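Long-range contact in NADH dehydrogenase, putative (Plasmodium falciparum, PDB 5JWC), which probably oxidises NADH through its bound FAD and passes the electrons to ubiquinone, as a type II NADH dehydrogenase of the malaria parasite: residues 261-274 with 277-290. Residues are numbered along the deposited sequence; the frame is centred on the assembly and turned at random.
Sequences LTNYYVIDVDKHSF and QSSLNKNEKKKLSY
The Tyr290 side chain reaches from the end of one beta hairpin into the turn of another, where its OH donates to Asp270 O at 2.8 Å. The frame is a three-stranded antiparallel meander, 264-269, 273-278 and 285-289, carried on what is probably the NADH-binding domain, as in relatives of the pyridine nucleotide-disulphide oxidoreductase family. Chi1 of 77° places Tyr290 CG between the backbone N and the carbonyl carbon, and from there the ring edge meets Asp270 O in plane. Tyr290 N donates to His272 O, so the same residue grips the 270-273 turn by backbone and by side chain. Next to it, Phe274 and Leu288 form a hydrogen-bonded pair, N to O in both directions. The Phe274 ring takes Leu288 CB over one face, 4.2 Å from its centroid, while Phe274 CD1 lies 3.5 Å from Tyr290 CD1, the two ring planes inclined at 60°. Ala192 of strand 190-194 also touches Phe274, which ties the meander to the parallel sheet.

At the far end, Tyr265 and Gln277 exchange backbone bonds, and their side chains run alongside each other, phenol and amide planes only 10° apart, with Tyr265 OH 3.6 Å from Gln277 CG. The Ile267 side chain crosses that of Gln277 at about a right angle, its CD1 3.4 Å from Gln277 OE1. Ser279 OG sits at the edge of the Tyr265 ring and is hydrogen-bonded to Gly233 O, outside the meander. Asn263 O accepts from Ser279 N, which lies well above the carbonyl plane, and also from a water that sits 2.6 Å from Ser278 OG.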
# COMPACT_ATOMS: atom_id res chain seq x y z
N LEU A 261 -23.27 5.16 21.88
CA LEU A 261 -23.03 5.75 23.18
C LEU A 261 -23.06 7.27 23.07
O LEU A 261 -22.09 7.98 23.41
CB LEU A 261 -21.69 5.24 23.75
CG LEU A 261 -21.72 3.91 24.53
CD1 LEU A 261 -22.65 2.88 23.93
CD2 LEU A 261 -20.34 3.30 24.71
N THR A 262 -24.17 7.80 22.57
CA THR A 262 -24.43 9.23 22.66
C THR A 262 -24.49 9.67 24.13
O THR A 262 -24.66 8.83 25.02
CB THR A 262 -25.73 9.62 21.94
OG1 THR A 262 -26.69 8.57 22.09
CG2 THR A 262 -25.45 9.84 20.47
N ASN A 263 -24.32 10.96 24.37
CA ASN A 263 -24.31 11.51 25.74
C ASN A 263 -23.23 10.88 26.62
O ASN A 263 -23.44 10.66 27.81
CB ASN A 263 -25.69 11.35 26.42
CG ASN A 263 -26.78 12.12 25.69
OD1 ASN A 263 -26.74 13.34 25.61
ND2 ASN A 263 -27.76 11.40 25.14
N TYR A 264 -22.07 10.61 26.01
CA TYR A 264 -20.90 10.13 26.73
C TYR A 264 -19.64 10.72 26.13
O TYR A 264 -19.55 10.91 24.92
CB TYR A 264 -20.81 8.61 26.69
CG TYR A 264 -21.71 7.87 27.67
CD1 TYR A 264 -21.32 7.70 29.00
CD2 TYR A 264 -22.90 7.30 27.25
CE1 TYR A 264 -22.13 7.01 29.89
CE2 TYR A 264 -23.71 6.60 28.12
CZ TYR A 264 -23.32 6.46 29.44
OH TYR A 264 -24.12 5.77 30.31
N TYR A 265 -18.65 11.01 26.96
CA TYR A 265 -17.37 11.40 26.39
C TYR A 265 -16.22 10.73 27.15
O TYR A 265 -16.37 10.30 28.30
CB TYR A 265 -17.22 12.92 26.36
CG TYR A 265 -17.41 13.60 27.69
CD1 TYR A 265 -16.32 13.95 28.47
CD2 TYR A 265 -18.69 13.91 28.16
CE1 TYR A 265 -16.48 14.57 29.69
CE2 TYR A 265 -18.87 14.53 29.38
CZ TYR A 265 -17.76 14.87 30.14
OH TYR A 265 -17.91 15.49 31.36
N VAL A 266 -15.09 10.61 26.47
CA VAL A 266 -13.95 9.89 27.00
C VAL A 266 -13.16 10.78 27.95
O VAL A 266 -12.94 11.95 27.66
CB VAL A 266 -13.05 9.38 25.87
CG1 VAL A 266 -11.79 8.76 26.43
CG2 VAL A 266 -13.82 8.39 24.99
N ILE A 267 -12.74 10.23 29.09
CA ILE A 267 -11.99 11.01 30.07
C ILE A 267 -10.63 10.42 30.38
O ILE A 267 -9.79 11.09 30.97
CB ILE A 267 -12.78 11.14 31.38
CG1 ILE A 267 -13.19 9.75 31.88
CG2 ILE A 267 -14.00 12.00 31.16
CD1 ILE A 267 -13.92 9.77 33.21
N ASP A 268 -10.41 9.18 29.96
CA ASP A 268 -9.12 8.54 30.18
C ASP A 268 -8.95 7.33 29.28
O ASP A 268 -9.90 6.61 29.00
CB ASP A 268 -8.97 8.12 31.64
CG ASP A 268 -7.57 7.68 31.97
OD1 ASP A 268 -6.69 8.56 32.06
OD2 ASP A 268 -7.33 6.46 32.12
N VAL A 269 -7.72 7.11 28.82
CA VAL A 269 -7.44 5.94 27.99
C VAL A 269 -6.26 5.16 28.55
O VAL A 269 -5.19 5.72 28.76
CB VAL A 269 -7.16 6.34 26.53
CG1 VAL A 269 -6.85 5.09 25.68
CG2 VAL A 269 -8.36 7.11 25.94
N ASP A 270 -6.47 3.87 28.78
CA ASP A 270 -5.40 2.96 29.20
C ASP A 270 -5.13 1.97 28.07
O ASP A 270 -5.76 2.04 27.02
CB ASP A 270 -5.81 2.22 30.49
CG ASP A 270 -4.64 1.98 31.44
OD1 ASP A 270 -3.47 2.17 31.03
OD2 ASP A 270 -4.91 1.62 32.62
N LYS A 271 -4.20 1.04 28.28
CA LYS A 271 -3.81 0.13 27.21
C LYS A 271 -4.94 -0.81 26.78
O LYS A 271 -5.13 -1.03 25.58
CB LYS A 271 -2.58 -0.69 27.62
CG LYS A 271 -2.01 -1.51 26.46
CD LYS A 271 -0.69 -2.15 26.82
CE LYS A 271 -0.13 -2.93 25.64
NZ LYS A 271 1.14 -3.62 25.99
N HIS A 272 -5.68 -1.35 27.73
CA HIS A 272 -6.73 -2.32 27.41
C HIS A 272 -8.16 -1.84 27.69
O HIS A 272 -9.12 -2.53 27.35
CB HIS A 272 -6.49 -3.63 28.16
CG HIS A 272 -5.19 -4.28 27.83
ND1 HIS A 272 -4.92 -4.81 26.58
CD2 HIS A 272 -4.06 -4.45 28.56
CE1 HIS A 272 -3.69 -5.29 26.56
NE2 HIS A 272 -3.14 -5.08 27.75
N SER A 273 -8.30 -0.68 28.31
CA SER A 273 -9.64 -0.15 28.58
C SER A 273 -9.64 1.37 28.56
O SER A 273 -8.58 1.99 28.65
CB SER A 273 -10.16 -0.68 29.92
OG SER A 273 -9.22 -0.44 30.95
N PHE A 274 -10.82 1.97 28.38
CA PHE A 274 -10.94 3.41 28.53
C PHE A 274 -12.15 3.75 29.40
O PHE A 274 -13.01 2.89 29.65
CB PHE A 274 -11.03 4.12 27.15
CG PHE A 274 -12.21 3.72 26.33
CD1 PHE A 274 -12.17 2.58 25.53
CD2 PHE A 274 -13.36 4.48 26.32
CE1 PHE A 274 -13.27 2.21 24.76
CE2 PHE A 274 -14.45 4.12 25.56
CZ PHE A 274 -14.40 2.97 24.77
N GLN A 277 -17.71 9.09 30.58
CA GLN A 277 -18.42 9.93 31.50
C GLN A 277 -19.75 10.41 30.88
O GLN A 277 -19.81 10.85 29.71
CB GLN A 277 -17.44 10.99 31.89
CG GLN A 277 -17.98 12.15 32.67
CD GLN A 277 -17.13 12.45 33.96
OE1 GLN A 277 -15.89 12.41 34.00
NE2 GLN A 277 -17.88 12.88 35.02
N SER A 278 -20.85 10.14 31.59
CA SER A 278 -22.17 10.59 31.13
C SER A 278 -22.19 12.12 31.05
O SER A 278 -21.63 12.83 31.90
CB SER A 278 -23.29 10.12 32.05
OG SER A 278 -24.53 10.68 31.62
N SER A 279 -22.84 12.62 30.01
CA SER A 279 -23.02 14.06 29.82
C SER A 279 -24.23 14.54 30.60
O SER A 279 -24.41 15.73 30.85
CB SER A 279 -23.21 14.39 28.34
OG SER A 279 -22.10 13.97 27.57
N LEU A 280 -25.07 13.58 30.98
CA LEU A 280 -26.32 13.84 31.67
C LEU A 280 -26.23 13.67 33.18
O LEU A 280 -27.05 14.22 33.91
CB LEU A 280 -27.42 12.91 31.13
CG LEU A 280 -28.03 13.05 29.72
CD1 LEU A 280 -27.26 13.91 28.76
CD2 LEU A 280 -28.41 11.69 29.13
N ASN A 281 -25.24 12.92 33.65
CA ASN A 281 -25.00 12.73 35.09
C ASN A 281 -23.49 12.65 35.35
O ASN A 281 -22.86 11.62 35.06
CB ASN A 281 -25.70 11.46 35.61
CG ASN A 281 -25.53 11.26 37.12
OD1 ASN A 281 -24.68 11.88 37.77
ND2 ASN A 281 -26.32 10.34 37.68
N LYS A 282 -22.93 13.71 35.91
CA LYS A 282 -21.47 13.80 36.13
C LYS A 282 -20.92 12.68 37.01
O LYS A 282 -19.72 12.41 37.00
CB LYS A 282 -21.07 15.16 36.72
CG LYS A 282 -21.67 15.50 38.08
CD LYS A 282 -20.97 16.72 38.68
CE LYS A 282 -21.45 17.03 40.11
NZ LYS A 282 -21.07 15.94 41.07
N ASN A 283 -21.79 12.02 37.77
CA ASN A 283 -21.34 10.98 38.69
C ASN A 283 -21.30 9.60 38.06
O ASN A 283 -20.74 8.67 38.64
CB ASN A 283 -22.23 10.97 39.94
CG ASN A 283 -22.23 12.32 40.65
OD1 ASN A 283 -21.17 12.93 40.85
ND2 ASN A 283 -23.41 12.80 41.01
N GLU A 284 -21.87 9.46 36.87
CA GLU A 284 -21.87 8.17 36.18
C GLU A 284 -20.70 8.03 35.21
O GLU A 284 -20.53 8.84 34.28
CB GLU A 284 -23.20 7.95 35.45
CG GLU A 284 -24.37 7.67 36.38
CD GLU A 284 -24.14 6.47 37.30
OE1 GLU A 284 -24.17 5.32 36.80
OE2 GLU A 284 -23.92 6.68 38.52
N LYS A 285 -19.88 7.02 35.47
CA LYS A 285 -18.73 6.69 34.65
C LYS A 285 -18.85 5.24 34.25
O LYS A 285 -19.56 4.47 34.91
CB LYS A 285 -17.42 6.93 35.40
CG LYS A 285 -17.12 8.37 35.74
CD LYS A 285 -15.99 8.45 36.77
CE LYS A 285 -15.60 9.89 37.05
NZ LYS A 285 -16.78 10.70 37.43
N LYS A 286 -18.20 4.85 33.16
CA LYS A 286 -18.13 3.44 32.79
C LYS A 286 -16.74 3.12 32.29
O LYS A 286 -16.08 3.96 31.67
CB LYS A 286 -19.17 3.08 31.71
CG LYS A 286 -20.55 3.72 31.89
CD LYS A 286 -21.59 2.79 32.55
CE LYS A 286 -22.71 3.57 33.23
NZ LYS A 286 -22.78 3.33 34.70
N LYS A 287 -16.28 1.92 32.60
CA LYS A 287 -14.99 1.42 32.13
C LYS A 287 -15.32 0.41 31.04
O LYS A 287 -16.21 -0.42 31.23
CB LYS A 287 -14.20 0.78 33.27
CG LYS A 287 -12.78 0.31 32.92
CD LYS A 287 -12.10 -0.26 34.16
CE LYS A 287 -10.88 -1.12 33.83
NZ LYS A 287 -11.20 -2.30 32.97
N LEU A 288 -14.65 0.52 29.90
CA LEU A 288 -14.92 -0.34 28.74
C LEU A 288 -13.63 -0.96 28.22
O LEU A 288 -12.65 -0.24 28.02
CB LEU A 288 -15.57 0.46 27.62
CG LEU A 288 -17.08 0.52 27.46
CD1 LEU A 288 -17.71 0.92 28.75
CD2 LEU A 288 -17.42 1.54 26.38
N SER A 289 -13.64 -2.27 27.96
CA SER A 289 -12.50 -2.90 27.30
C SER A 289 -12.55 -2.62 25.80
O SER A 289 -13.62 -2.38 25.24
CB SER A 289 -12.48 -4.40 27.56
OG SER A 289 -12.25 -4.66 28.93
N TYR A 290 -11.38 -2.63 25.17
CA TYR A 290 -11.32 -2.38 23.73
C TYR A 290 -10.09 -3.03 23.09
O TYR A 290 -9.08 -3.21 23.76
CB TYR A 290 -11.29 -0.88 23.45
CG TYR A 290 -9.95 -0.22 23.69
CD1 TYR A 290 -9.58 0.23 24.95
CD2 TYR A 290 -9.05 -0.06 22.64
CE1 TYR A 290 -8.34 0.83 25.15
CE2 TYR A 290 -7.82 0.53 22.84
CZ TYR A 290 -7.47 0.98 24.09
OH TYR A 290 -6.25 1.59 24.29
O HOH W 1 -25.26 9.53 29.40